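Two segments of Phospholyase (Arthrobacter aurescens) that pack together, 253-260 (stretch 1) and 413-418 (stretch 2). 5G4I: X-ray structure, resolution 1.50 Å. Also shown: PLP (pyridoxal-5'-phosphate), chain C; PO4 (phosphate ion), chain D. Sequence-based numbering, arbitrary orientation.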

ATOM      1  N   VAL A 253     -14.497  -2.845  -1.674  1.00 10.65           N
ATOM      2  CA  VAL A 253     -13.629  -2.684  -2.874  1.00 12.38           C
ATOM      3  C   VAL A 253     -14.370  -3.020  -4.131  1.00 13.77           C
ATOM      4  O   VAL A 253     -14.163  -2.265  -5.161  1.00 17.55           O
ATOM      5  CB  VAL A 253     -12.291  -3.509  -2.715  1.00 12.45           C
ATOM      6  CG1 VAL A 253     -11.498  -3.462  -4.003  1.00 14.10           C
ATOM      7  CG2 VAL A 253     -11.495  -3.013  -1.547  1.00 13.63           C
ATOM      8  N   GLN A 254     -15.215  -4.023  -4.156  1.00 12.26           N
ATOM      9  CA  GLN A 254     -16.028  -4.406  -5.339  1.00 13.49           C
ATOM     10  C   GLN A 254     -17.412  -3.731  -5.395  1.00 14.90           C
ATOM     11  O   GLN A 254     -17.926  -3.484  -6.529  1.00 14.57           O
ATOM     12  CB  GLN A 254     -16.316  -5.941  -5.427  1.00 15.31           C
ATOM     13  CG  GLN A 254     -15.083  -6.796  -5.546  1.00 15.61           C
ATOM     14  CD  GLN A 254     -14.455  -6.745  -6.940  1.00 20.27           C
ATOM     15  OE1 GLN A 254     -15.075  -6.452  -7.917  1.00 24.46           O
ATOM     16  NE2 GLN A 254     -13.212  -7.062  -6.986  1.00 21.49           N
ATOM     17  N   SER A 255     -18.063  -3.460  -4.261  1.00 11.26           N
ATOM     18  CA  SER A 255     -19.412  -3.029  -4.247  1.00 11.54           C
ATOM     19  C   SER A 255     -19.602  -1.539  -3.996  1.00 10.81           C
ATOM     20  O   SER A 255     -20.756  -1.081  -4.017  1.00 11.46           O
ATOM     21  CB  SER A 255     -20.226  -3.810  -3.204  1.00 11.04           C
ATOM     22  OG  SER A 255     -19.696  -3.673  -1.889  1.00 12.27           O
ATOM     23  N   GLY A 256     -18.540  -0.802  -3.696  1.00 10.48           N
ATOM     24  CA  GLY A 256     -18.673   0.624  -3.291  1.00 10.15           C
ATOM     25  C   GLY A 256     -18.779   1.621  -4.408  1.00  9.73           C
ATOM     26  O   GLY A 256     -18.816   1.299  -5.623  1.00 11.21           O
ATOM     27  N   PHE A 257     -18.818   2.890  -4.025  1.00  9.51           N
ATOM     28  CA  PHE A 257     -18.829   4.034  -4.981  1.00  9.48           C
ATOM     29  C   PHE A 257     -20.018   3.940  -5.945  1.00  9.27           C
ATOM     30  O   PHE A 257     -19.976   4.384  -7.120  1.00 10.07           O
ATOM     31  CB  PHE A 257     -17.499   4.291  -5.646  1.00 10.59           C
ATOM     32  CG  PHE A 257     -16.428   4.758  -4.660  1.00 10.33           C
ATOM     33  CD1 PHE A 257     -15.697   3.833  -3.828  1.00  9.91           C
ATOM     34  CD2 PHE A 257     -16.200   6.124  -4.465  1.00 10.82           C
ATOM     35  CE1 PHE A 257     -14.829   4.319  -2.850  1.00 11.76           C
ATOM     36  CE2 PHE A 257     -15.327   6.588  -3.482  1.00 11.55           C
ATOM     37  CZ  PHE A 257     -14.661   5.667  -2.676  1.00 11.89           C
ATOM     38  N   GLY A 258     -21.152   3.415  -5.481  1.00  8.57           N
ATOM     39  CA  GLY A 258     -22.398   3.397  -6.292  1.00  9.81           C
ATOM     40  C   GLY A 258     -22.501   2.373  -7.363  1.00  8.80           C
ATOM     41  O   GLY A 258     -23.521   2.278  -8.121  1.00 10.39           O
ATOM     42  N   ARG A 259     -21.593   1.393  -7.332  1.00 10.04           N
ATOM     43  CA  ARG A 259     -21.634   0.214  -8.261  1.00 11.21           C
ATOM     44  C   ARG A 259     -22.974  -0.520  -8.283  1.00 11.36           C
ATOM     45  O   ARG A 259     -23.417  -0.986  -9.340  1.00 10.63           O
ATOM     46  CB  ARG A 259     -20.504  -0.731  -7.904  1.00 11.69           C
ATOM     47  CG  ARG A 259     -20.460  -2.129  -8.597  1.00 13.05           C
ATOM     48  CD  ARG A 259     -20.214  -2.022 -10.070  1.00 12.50           C
ATOM     49  NE  ARG A 259     -19.006  -1.297 -10.425  1.00 12.35           N
ATOM     50  CZ  ARG A 259     -18.664  -1.116 -11.721  1.00 12.12           C
ATOM     51  NH1 ARG A 259     -19.494  -1.531 -12.676  1.00 12.00           N
ATOM     52  NH2 ARG A 259     -17.614  -0.364 -12.053  1.00 12.82           N
ATOM     53  N   THR A 260     -23.586  -0.687  -7.118  1.00  9.46           N
ATOM     54  CA  THR A 260     -24.860  -1.427  -7.011  1.00 11.25           C
ATOM     55  C   THR A 260     -26.083  -0.587  -7.423  1.00 11.65           C
ATOM     56  O   THR A 260     -27.178  -1.197  -7.537  1.00 11.65           O
ATOM     57  CB  THR A 260     -25.162  -1.935  -5.552  1.00 11.78           C
ATOM     58  OG1 THR A 260     -25.381  -0.850  -4.688  1.00 12.13           O
ATOM     59  CG2 THR A 260     -24.038  -2.848  -4.994  1.00 13.26           C
TER
HETATM   60  N1  PLP C1441     -10.814  -6.919  -1.404  1.00 12.73           N
HETATM   61  C2  PLP C1441     -11.574  -7.044  -2.518  1.00 16.30           C
HETATM   62  C2A PLP C1441     -13.031  -7.408  -2.396  1.00 18.70           C
HETATM   63  C3  PLP C1441     -10.977  -6.822  -3.859  1.00 20.17           C
HETATM   64  O3  PLP C1441     -11.722  -6.941  -4.992  1.00 23.21           O
HETATM   65  C4  PLP C1441      -9.541  -6.467  -3.916  1.00 16.83           C
HETATM   66  C4A PLP C1441      -8.856  -6.227  -5.206  1.00 22.92           C
HETATM   67  C5  PLP C1441      -8.821  -6.362  -2.624  1.00 16.54           C
HETATM   68  C6  PLP C1441      -9.508  -6.597  -1.436  1.00 15.60           C
HETATM   69  C5A PLP C1441      -7.352  -6.004  -2.597  1.00 17.92           C
HETATM   70  O4P PLP C1441      -7.139  -4.811  -3.349  1.00 15.90           O
HETATM   71  P   PLP C1441      -5.646  -4.340  -3.726  1.00 13.70           P
HETATM   72  O1P PLP C1441      -5.265  -5.231  -4.884  1.00 13.28           O
HETATM   73  O2P PLP C1441      -5.805  -2.882  -4.087  1.00 17.26           O
HETATM   74  O3P PLP C1441      -4.856  -4.587  -2.463  1.00 16.56           O
HETATM   75  P   PO4 D1442     -10.575  -7.950 -10.336  1.00 28.35           P
HETATM   76  O1  PO4 D1442     -11.721  -7.804  -9.518  1.00 29.41           O
HETATM   77  O2  PO4 D1442     -10.279  -6.797 -11.292  1.00 33.92           O
HETATM   78  O3  PO4 D1442     -11.243  -8.872 -11.350  1.00 43.89           O
HETATM   79  O4  PO4 D1442      -9.315  -8.539  -9.758  1.00 36.71           O
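Stretch 2, residues 413-418: MRPPLV

Every close contact between stretch 2 and stretch 1 involves at least one side chain; the backbones themselves do not touch. The nearest CA atoms, those of Arg-259 and Leu-417, are 7.2 Å from each other. Stretch 1 is loop, with a type I' turn from Gly-256 to Arg-259. Stretch 2 begins extended at Met-413 and continues as loop. Along it, the contacts pass from Gln-254, met by Arg-414, to the turn, met by Leu-417.

Met-413 points its CB away and makes no contact. Arg-414 follows with a long side chain, t at chi1 and chi2, whose end reaches Gln-254. Its NH1 donates a hydrogen bond to Gln-254 OE1 at 2.9 Å. Both residues also bind the phosphate ion: Arg-414 NH1 lies 2.8 Å from PO4 O1, and Gln-254 NE2 lies 3.0 Å from the same oxygen. Gln-254 NE2 also donates a very short hydrogen bond, 2.5 Å, to PLP O3. Arg-414 CG covers one face of the Arg-259 guanidinium, 3.7 Å from Arg-259 CZ.

Pro-415 offers its carbonyl at the guanidinium edge. Its O accepts from Arg-259 NH1 at 2.8 Å and from Arg-259 NH2 at 2.9 Å. Pro-416 turns its CB away.

Leu-417 directs its CA-to-CB bond toward stretch 1. Its CD1 covers the opposite guanidinium face, 3.8 Å from Arg-259 CZ. Its CD2 rests 3.9 Å from Phe-257 O, beside the turn. Val-418 is out of reach.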

ATOM      1  N   MET A 413     -19.715  -9.177 -15.603  1.00 22.66           N
ATOM      2  CA  MET A 413     -19.701  -7.898 -16.377  1.00 20.37           C
ATOM      3  C   MET A 413     -19.852  -6.741 -15.435  1.00 18.51           C
ATOM      4  O   MET A 413     -20.770  -6.771 -14.564  1.00 17.65           O
ATOM      5  CB  MET A 413     -20.843  -7.957 -17.243  1.00 20.83           C
ATOM      6  CG  MET A 413     -20.555  -8.985 -18.333  1.00 27.71           C
ATOM      7  SD  MET A 413     -21.814  -9.812 -19.222  1.00 27.91           S
ATOM      8  CE  MET A 413     -23.537  -9.714 -18.829  1.00 17.77           C
ATOM      9  N   ARG A 414     -18.896  -5.838 -15.541  1.00 14.20           N
ATOM     10  CA  ARG A 414     -18.629  -4.845 -14.483  1.00 15.71           C
ATOM     11  C   ARG A 414     -17.865  -3.743 -15.168  1.00 13.69           C
ATOM     12  O   ARG A 414     -16.710  -3.525 -14.903  1.00 15.69           O
ATOM     13  CB  ARG A 414     -17.833  -5.511 -13.289  1.00 16.73           C
ATOM     14  CG  ARG A 414     -17.412  -4.552 -12.108  1.00 16.02           C
ATOM     15  CD  ARG A 414     -16.253  -5.090 -11.219  1.00 19.04           C
ATOM     16  NE  ARG A 414     -15.067  -5.148 -12.089  1.00 16.30           N
ATOM     17  CZ  ARG A 414     -13.918  -5.765 -11.740  1.00 15.87           C
ATOM     18  NH1 ARG A 414     -13.681  -6.106 -10.440  1.00 18.04           N
ATOM     19  NH2 ARG A 414     -12.863  -5.841 -12.529  1.00 18.83           N
ATOM     20  N   PRO A 415     -18.590  -2.917 -15.964  1.00 11.31           N
ATOM     21  CA  PRO A 415     -17.892  -1.852 -16.763  1.00 11.11           C
ATOM     22  C   PRO A 415     -17.558  -0.587 -16.000  1.00 10.20           C
ATOM     23  O   PRO A 415     -18.149  -0.419 -14.874  1.00 10.85           O
ATOM     24  CB  PRO A 415     -18.934  -1.549 -17.855  1.00 11.35           C
ATOM     25  CG  PRO A 415     -20.264  -1.823 -17.193  1.00 13.38           C
ATOM     26  CD  PRO A 415     -20.026  -3.035 -16.337  1.00 11.74           C
ATOM     27  N   PRO A 416     -16.741   0.324 -16.487  1.00 10.69           N
ATOM     28  CA  PRO A 416     -16.672   1.702 -15.951  1.00 11.03           C
ATOM     29  C   PRO A 416     -18.086   2.264 -15.713  1.00 11.14           C
ATOM     30  O   PRO A 416     -19.036   1.941 -16.460  1.00 10.96           O
ATOM     31  CB  PRO A 416     -15.874   2.477 -17.025  1.00 11.54           C
ATOM     32  CG  PRO A 416     -15.020   1.346 -17.647  1.00 12.44           C
ATOM     33  CD  PRO A 416     -15.918   0.150 -17.728  1.00 11.61           C
ATOM     34  N   LEU A 417     -18.269   3.079 -14.657  1.00 10.89           N
ATOM     35  CA  LEU A 417     -19.637   3.591 -14.280  1.00 10.46           C
ATOM     36  C   LEU A 417     -20.160   4.669 -15.243  1.00 10.96           C
ATOM     37  O   LEU A 417     -21.285   5.173 -15.061  1.00 14.00           O
ATOM     38  CB  LEU A 417     -19.686   4.051 -12.796  1.00 11.35           C
ATOM     39  CG  LEU A 417     -20.940   3.498 -12.087  1.00 11.01           C
ATOM     40  CD1 LEU A 417     -20.837   2.039 -11.753  1.00 13.20           C
ATOM     41  CD2 LEU A 417     -21.258   4.298 -10.801  1.00 12.58           C
ATOM     42  N   VAL A 418     -19.402   5.082 -16.274  1.00 10.26           N
ATOM     43  CA  VAL A 418     -19.855   5.918 -17.372  1.00 10.91           C
ATOM     44  C   VAL A 418     -20.474   5.096 -18.522  1.00 12.19           C
ATOM     45  O   VAL A 418     -20.897   5.667 -19.538  1.00 15.21           O
ATOM     46  CB  VAL A 418     -18.726   6.849 -17.874  1.00 10.91           C
ATOM     47  CG1 VAL A 418     -18.358   7.881 -16.882  1.00 11.31           C
ATOM     48  CG2 VAL A 418     -17.512   6.067 -18.331  1.00 12.13           C
TER